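Local coordinates for putative thiosugar synthase (Amycolatopsis orientalis, PDB 4N6E), which probably builds a thiosugar, taking the sulfur from the small carrier protein CysO, with which it forms a complex, at the interface of chains A and B. Coordinates in Å, arbitrary orientation; residue numbers count along the deposited sequence, not the author numbering. Chains: chain A, Putative thiosugar synthase; chain B, ThiS/MoaD family protein.

Contact 1: the interface of chains A and B. Residues chain A 59, 62; chain B 8-10, 12.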
# COMPACT_ATOMS: atom_id res chain seq x y z
N ASN A 59 11.89 -31.51 16.47
CA ASN A 59 11.98 -31.65 15.01
C ASN A 59 10.64 -31.40 14.27
O ASN A 59 10.18 -32.23 13.49
CB ASN A 59 12.54 -33.04 14.62
CG ASN A 59 13.89 -33.35 15.26
OD1 ASN A 59 14.95 -32.95 14.76
ND2 ASN A 59 13.86 -34.08 16.37
N SER A 62 12.38 -28.70 9.22
CA SER A 62 13.77 -28.89 8.81
C SER A 62 14.37 -27.56 8.37
O SER A 62 15.05 -27.48 7.35
CB SER A 62 13.85 -29.92 7.66
OG SER A 62 13.05 -31.06 7.95
N PRO B 8 18.99 -34.83 14.90
CA PRO B 8 17.93 -33.98 14.36
C PRO B 8 17.71 -34.19 12.85
O PRO B 8 18.66 -34.37 12.08
CB PRO B 8 18.44 -32.57 14.64
CG PRO B 8 19.91 -32.70 14.56
CD PRO B 8 20.23 -34.06 15.12
N THR B 9 16.43 -34.16 12.45
CA THR B 9 15.99 -34.40 11.08
C THR B 9 16.98 -33.94 10.02
O THR B 9 17.32 -34.69 9.09
CB THR B 9 14.63 -33.73 10.83
OG1 THR B 9 13.69 -34.19 11.81
CG2 THR B 9 14.08 -34.06 9.43
N ILE B 10 17.48 -32.72 10.20
CA ILE B 10 18.27 -32.04 9.18
C ILE B 10 19.62 -32.73 8.94
O ILE B 10 20.21 -32.57 7.88
CB ILE B 10 18.48 -30.54 9.53
CG1 ILE B 10 17.22 -29.92 10.19
CG2 ILE B 10 18.84 -29.75 8.26
CD1 ILE B 10 17.16 -29.94 11.72
N ARG B 12 19.99 -36.24 9.53
CA ARG B 12 19.73 -37.66 9.29
C ARG B 12 20.17 -38.14 7.89
O ARG B 12 20.24 -39.34 7.63
CB ARG B 12 18.25 -37.97 9.54
CG ARG B 12 17.80 -37.64 10.96
CD ARG B 12 16.34 -38.00 11.23
NE ARG B 12 15.89 -37.43 12.51
CZ ARG B 12 14.62 -37.37 12.93
NH1 ARG B 12 14.33 -36.83 14.10
NH2 ARG B 12 13.63 -37.85 12.18

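Contact 2: the interface of chains A and B. Residues chain A 55, 95, 99, 103; chain B 57, 59, 66, 84.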
# COMPACT_ATOMS: atom_id res chain seq x y z
N VAL A 55 15.60 -22.90 18.09
CA VAL A 55 15.96 -24.32 18.14
C VAL A 55 14.68 -25.15 18.05
O VAL A 55 13.58 -24.68 18.40
CB VAL A 55 16.80 -24.68 19.39
CG1 VAL A 55 18.17 -24.03 19.33
CG2 VAL A 55 16.10 -24.27 20.68
N ARG A 95 12.32 -22.96 28.17
CA ARG A 95 13.52 -23.74 27.92
C ARG A 95 14.25 -23.30 26.64
O ARG A 95 15.45 -23.01 26.69
CB ARG A 95 13.19 -25.23 27.85
CG ARG A 95 14.40 -26.11 27.58
CD ARG A 95 14.23 -27.52 28.07
NE ARG A 95 15.53 -28.14 28.29
CZ ARG A 95 16.22 -28.82 27.38
NH1 ARG A 95 17.41 -29.33 27.70
NH2 ARG A 95 15.74 -29.01 26.15
N ILE A 99 17.85 -21.54 26.20
CA ILE A 99 18.88 -22.16 25.38
C ILE A 99 19.45 -21.13 24.39
O ILE A 99 20.66 -21.11 24.12
CB ILE A 99 18.35 -23.37 24.62
CG1 ILE A 99 18.16 -24.53 25.57
CG2 ILE A 99 19.30 -23.76 23.49
CD1 ILE A 99 17.37 -25.68 24.98
N SER A 103 23.41 -20.18 24.45
CA SER A 103 24.15 -20.65 23.29
C SER A 103 24.60 -19.54 22.31
O SER A 103 25.66 -19.66 21.68
CB SER A 103 23.30 -21.67 22.53
OG SER A 103 22.11 -21.06 22.03
N ASN B 57 24.49 -27.25 19.53
CA ASN B 57 24.38 -27.52 20.95
C ASN B 57 24.30 -29.00 21.19
O ASN B 57 23.62 -29.71 20.45
CB ASN B 57 23.14 -26.87 21.54
CG ASN B 57 22.99 -25.43 21.12
OD1 ASN B 57 23.78 -24.58 21.53
ND2 ASN B 57 22.01 -25.15 20.27
N TYR B 59 23.51 -31.86 24.31
CA TYR B 59 23.05 -32.13 25.66
C TYR B 59 23.32 -33.58 26.06
O TYR B 59 23.23 -34.49 25.23
CB TYR B 59 21.56 -31.80 25.78
CG TYR B 59 21.28 -30.37 25.44
CD1 TYR B 59 21.11 -29.97 24.11
CD2 TYR B 59 21.20 -29.41 26.43
CE1 TYR B 59 20.87 -28.64 23.79
CE2 TYR B 59 20.95 -28.08 26.12
CZ TYR B 59 20.80 -27.71 24.80
OH TYR B 59 20.55 -26.40 24.48
N ARG B 66 28.26 -27.42 27.52
CA ARG B 66 29.16 -26.25 27.67
C ARG B 66 29.39 -25.90 29.14
O ARG B 66 30.48 -25.49 29.50
CB ARG B 66 28.63 -25.01 26.92
CG ARG B 66 28.94 -24.99 25.42
CD ARG B 66 28.68 -23.61 24.82
NE ARG B 66 27.87 -23.72 23.60
CZ ARG B 66 26.54 -23.83 23.57
NH1 ARG B 66 25.93 -23.93 22.39
NH2 ARG B 66 25.81 -23.83 24.69
N LEU B 84 21.41 -30.51 18.93
CA LEU B 84 20.38 -29.49 18.76
C LEU B 84 20.98 -28.25 18.10
O LEU B 84 21.50 -27.36 18.78
CB LEU B 84 19.79 -29.16 20.11
CG LEU B 84 18.54 -28.29 20.16
CD1 LEU B 84 17.31 -29.08 19.72
CD2 LEU B 84 18.35 -27.76 21.58

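Contact 3: the interface of chains A and B. Residues chain A 65, 67-68; chain B 45, 53, 56.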
# COMPACT_ATOMS: atom_id res chain seq x y z
N LEU A 65 20.09 -24.48 8.74
CA LEU A 65 21.11 -24.34 9.78
C LEU A 65 21.80 -22.99 9.72
O LEU A 65 22.16 -22.54 8.64
CB LEU A 65 22.18 -25.41 9.59
CG LEU A 65 21.73 -26.85 9.78
CD1 LEU A 65 22.58 -27.83 8.97
CD2 LEU A 65 21.78 -27.17 11.26
N MET A 67 24.78 -22.51 10.51
CA MET A 67 26.06 -22.84 9.86
C MET A 67 26.03 -22.47 8.39
O MET A 67 26.90 -21.76 7.91
CB MET A 67 26.32 -24.33 9.95
CG MET A 67 26.77 -24.81 11.30
SD MET A 67 27.35 -26.50 11.15
CE MET A 67 25.81 -27.37 10.95
N ASP A 68 25.00 -22.97 7.70
CA ASP A 68 24.85 -22.79 6.25
C ASP A 68 24.42 -21.38 5.86
O ASP A 68 24.76 -20.92 4.77
CB ASP A 68 23.86 -23.81 5.69
CG ASP A 68 24.27 -25.24 6.00
OD1 ASP A 68 25.48 -25.53 5.99
OD2 ASP A 68 23.39 -26.08 6.25
N ARG B 45 30.08 -31.55 10.71
CA ARG B 45 28.97 -30.65 11.04
C ARG B 45 28.96 -30.25 12.51
O ARG B 45 28.38 -29.22 12.87
CB ARG B 45 27.62 -31.30 10.69
CG ARG B 45 27.52 -31.88 9.28
CD ARG B 45 26.57 -31.11 8.38
NE ARG B 45 27.03 -29.76 8.10
CZ ARG B 45 26.34 -28.85 7.41
NH1 ARG B 45 25.14 -29.15 6.92
NH2 ARG B 45 26.84 -27.65 7.21
N HIS B 53 30.98 -26.70 17.24
CA HIS B 53 30.61 -25.58 16.38
C HIS B 53 29.79 -24.60 17.21
O HIS B 53 28.90 -25.01 17.95
CB HIS B 53 29.79 -26.05 15.17
CG HIS B 53 29.85 -25.11 14.00
ND1 HIS B 53 29.58 -23.76 14.11
CD2 HIS B 53 30.17 -25.32 12.70
CE1 HIS B 53 29.73 -23.19 12.93
NE2 HIS B 53 30.09 -24.11 12.06
N ILE B 56 26.07 -25.19 17.15
CA ILE B 56 25.62 -26.52 17.51
C ILE B 56 25.53 -26.60 19.02
O ILE B 56 26.39 -26.09 19.70
CB ILE B 56 26.60 -27.59 16.97
CG1 ILE B 56 26.46 -27.71 15.46
CG2 ILE B 56 26.35 -28.96 17.61
CD1 ILE B 56 25.15 -28.31 15.01

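Contact 4: the interface of chains A and B. Residues chain A 31, 54-55, 63-64, 66, 86; chain B 86-88.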
# COMPACT_ATOMS: atom_id res chain seq x y z
N GLU A 31 11.60 -19.66 8.65
CA GLU A 31 11.71 -21.08 9.00
C GLU A 31 11.18 -22.05 7.92
O GLU A 31 11.43 -23.25 8.01
CB GLU A 31 11.05 -21.36 10.35
CG GLU A 31 9.61 -21.86 10.34
CD GLU A 31 8.60 -20.81 9.99
OE1 GLU A 31 7.38 -21.12 10.03
OE2 GLU A 31 9.00 -19.68 9.67
N THR A 54 16.21 -19.82 16.15
CA THR A 54 15.57 -20.67 17.16
C THR A 54 16.22 -22.04 17.28
O THR A 54 17.25 -22.32 16.69
CB THR A 54 14.05 -20.83 16.86
OG1 THR A 54 13.38 -21.48 17.96
CG2 THR A 54 13.83 -21.63 15.57
N VAL A 55 15.60 -22.90 18.09
CA VAL A 55 15.96 -24.32 18.14
C VAL A 55 14.68 -25.15 18.05
O VAL A 55 13.58 -24.68 18.40
CB VAL A 55 16.80 -24.68 19.39
CG1 VAL A 55 18.17 -24.03 19.33
CG2 VAL A 55 16.10 -24.27 20.68
N SER A 63 14.12 -26.52 9.17
CA SER A 63 14.53 -25.17 8.82
C SER A 63 16.05 -25.05 8.78
O SER A 63 16.75 -25.77 9.47
CB SER A 63 13.93 -24.14 9.80
OG SER A 63 14.64 -24.07 11.02
N LEU A 64 16.54 -24.14 7.95
CA LEU A 64 17.97 -24.07 7.61
C LEU A 64 18.91 -23.88 8.81
O LEU A 64 18.57 -23.20 9.77
CB LEU A 64 18.19 -22.96 6.58
CG LEU A 64 17.51 -23.21 5.23
CD1 LEU A 64 17.35 -21.93 4.43
CD2 LEU A 64 18.26 -24.27 4.42
N LEU A 66 22.01 -22.36 10.88
CA LEU A 66 22.82 -21.14 10.93
C LEU A 66 24.22 -21.31 10.37
O LEU A 66 24.79 -20.36 9.84
CB LEU A 66 22.91 -20.58 12.36
CG LEU A 66 21.90 -19.47 12.61
CD1 LEU A 66 20.49 -20.00 12.43
CD2 LEU A 66 22.07 -18.89 13.99
N PHE A 86 8.45 -22.73 17.68
CA PHE A 86 8.29 -24.19 17.49
C PHE A 86 7.77 -24.87 18.76
O PHE A 86 7.27 -25.99 18.69
CB PHE A 86 9.58 -24.90 17.07
CG PHE A 86 10.07 -24.57 15.68
CD1 PHE A 86 9.19 -24.45 14.61
CD2 PHE A 86 11.43 -24.41 15.44
CE1 PHE A 86 9.67 -24.15 13.33
CE2 PHE A 86 11.91 -24.11 14.16
CZ PHE A 86 11.03 -23.98 13.11
N ALA B 86 21.38 -24.66 16.02
CA ALA B 86 20.76 -23.36 15.84
C ALA B 86 20.14 -23.32 14.46
O ALA B 86 20.78 -23.68 13.49
CB ALA B 86 21.81 -22.26 15.96
N VAL B 87 18.88 -22.90 14.37
CA VAL B 87 18.19 -22.87 13.09
C VAL B 87 17.41 -21.58 12.81
O VAL B 87 17.15 -20.77 13.70
CB VAL B 87 17.25 -24.07 12.93
CG1 VAL B 87 18.04 -25.37 13.05
CG2 VAL B 87 16.12 -24.03 13.93
N ALA B 88 17.07 -21.41 11.54
CA ALA B 88 16.24 -20.32 11.07
C ALA B 88 14.90 -20.38 11.78
O ALA B 88 14.27 -21.43 11.83
CB ALA B 88 16.04 -20.43 9.57

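Contact 1: the interface of chains A and B
A:Asn59 and B:Thr9 meet where a loop of the ThiG-like synthase touches the 3-10 helix 9-11 of its ThiS/MoaD-family sulfur carrier. The hydrogen bonding centres on one amide oxygen. B:Thr9 N, at the start of that short helix, donates to A:Asn59 OD1 over 3.0 Å, with 155° at the hydrogen. The donor stands above the amide plane, 52° out of it. A weak second bond may come from the hydroxyl B:Thr9 OG1, 3.4 Å from A:Asn59 OD1, as the two side chains run past each other in opposite directions. An alanine in place of A:Asn59 would probably leave the B:Thr9 N-H without this acceptor and open a gap where the amide faced the B:Arg12 tip. Van der Waals packing comes next along the loop: B:Thr9 CG2, anti to its own backbone N, points at the hydroxyl A:Ser62 OG 3.5 Å away, while B:Ile10 CG1 rests against A:Ser62 CA at 3.9 Å. The remaining approach is polar without a bond. B:Arg12, extended from CG to NE, comes tip to tip with the asparagine, NH1 lying 3.6 Å from A:Asn59 ND2. B:Thr9 OG1 sits 3.4 Å above the centre of the B:Arg12 guanidinium, and this contact within the carrier may help keep the arginine beside the amide.

Contact 2: the interface of chains A and B
A:Ile99, on helix 90-104 of the synthase, meets B:Tyr59 tip to tip, its CD1 lying 4.0 Å from the phenol carbon CZ. The tyrosine OH is thus aimed at the aliphatic branches of the isoleucine. Beside this pair B:Leu84, its CG anti to the backbone N (chi1 -170°), extends from strand 80-85. Its CD2 reaches A:Ile99 CD1 at 4.1 Å, and its CG packs on A:Val55 CB. Further out, A:Arg95 passes alongside the ring in the opposite direction: NH1 is 4.0 Å from B:Tyr59 CD2, but the guanidinium and ring planes differ by 54°, which rules out a parallel stack. At the other side of the core, B:Arg66 CZ lies 4.0 Å from A:Ser103 CA. The polar groups of this rim are bonded within their own chains. B:Asn57 ND2 donates to B:Leu84 O at 2.7 Å, which probably restrains the amide's rotation; the approach of B:Arg66 NH1 to B:Asn57 OD1 is modelled too short to be reliable. A:Ser103 OG turns back to A:Ile99 O, a carbonyl of its own helix. With no polar pair of the two chains within bonding reach, the patch seats the carrier's beta-grasp sheet on the synthase helix through shape and apolar packing.

Contact 3: the interface of chains A and B
A:Met67, near the start of helix 66-72, lodges between B:His53 and B:Arg45 of the sulfur carrier, an interface patch that joins thioether packing to a salt bridge. From CB its chain leaves with CG anti to the carbonyl carbon (chi1 -76°), which carries CG over the face of the B:His53 imidazole, 3.7 Å from the ring centroid, as a CH-pi contact. SD then passes the ring toward its rim, 3.4 Å from B:His53 CD2, and lies at the same distance from the carbonyl B:Arg45 O. A bend at chi3 swings the terminal methyl CE over the B:Arg45 guanidinium, 3.9 Å from its CZ and displaced toward the rim; B:Ile56 CD1 approaches the same methyl. The guanidinium, flanked on this face, uses its edge for charge pairing. B:Arg45 NH2 donates to A:Asp68 OD1 over 2.8 Å, almost straight at 170°, and meets the syn side of the carboxylate, whose plane is 30° from that of the guanidinium. A leucine in place of B:Arg45 would probably leave A:Asp68 without its opposite charge and the A:Met67 methyl without its flat support. A:Asp68 is also a calcium-binding residue of this protein. Next to the salt bridge, the methyl A:Leu65 CD1 touches B:Arg45 NH1 at 3.5 Å.

Contact 4: the interface of chains A and B
A:Thr54 and B:Val87 form an antiparallel beta bridge, A:Thr54 N giving a bond to B:Val87 O (2.8 Å) and B:Val87 N one to A:Thr54 O (2.9 Å), which adds the carrier's C-terminal tail to strand 50-54 of the synthase. Across the tail, the stretch 63-66 supplies further backbone bonds: B:Ala88 N donates to A:Leu64 O at 2.9 Å, and A:Leu66 N, at the start of helix 66-72, donates to B:Ala86 O at 3.2 Å. The tail is therefore gripped from two sides, largely through main-chain atoms. In the ThiS family such a tail ends in a Gly-Gly whose last carboxyl carries the sulfur as a thiocarboxylate, so this docking would probably point it into the synthase. Among the side chains, A:Leu66 lies along the tail, CD1 3.7 Å from B:Val87 CA and CD2 3.9 Å from B:Ala86 CB. The isopropyl of B:Val87 turns CG2 toward the methyl of A:Thr54, the two carbons 3.7 Å apart. A:Ser63 holds OG between its backbone N and carbonyl carbon (chi1 80°), which brings the hydroxyl up to the last of these tail carbonyls. There A:Ser63 OG donates to B:Ala88 O over 2.8 Å, in the carbonyl plane and on a lone pair.

The four patches lie close together on the same interface between synthase and carrier. Centre to centre by C-alpha atoms, contact 4 lies about 11 Å from contact 1, 12 Å from contact 2 and 10 Å from contact 3, while contacts 1 and 2 are about 15 Å apart. A:Val55 serves both contacts 2 and 4, and helix 66-72 serves both contacts 3 and 4. On the carrier, strand 56-60 contributes to contacts 2 and 3. The globular body is thus seated by contacts 1, 2 and 3, with the tail held in contact 4, which would probably suit delivery of sulfur by the carrier. The deposited assembly has two copies of each protein.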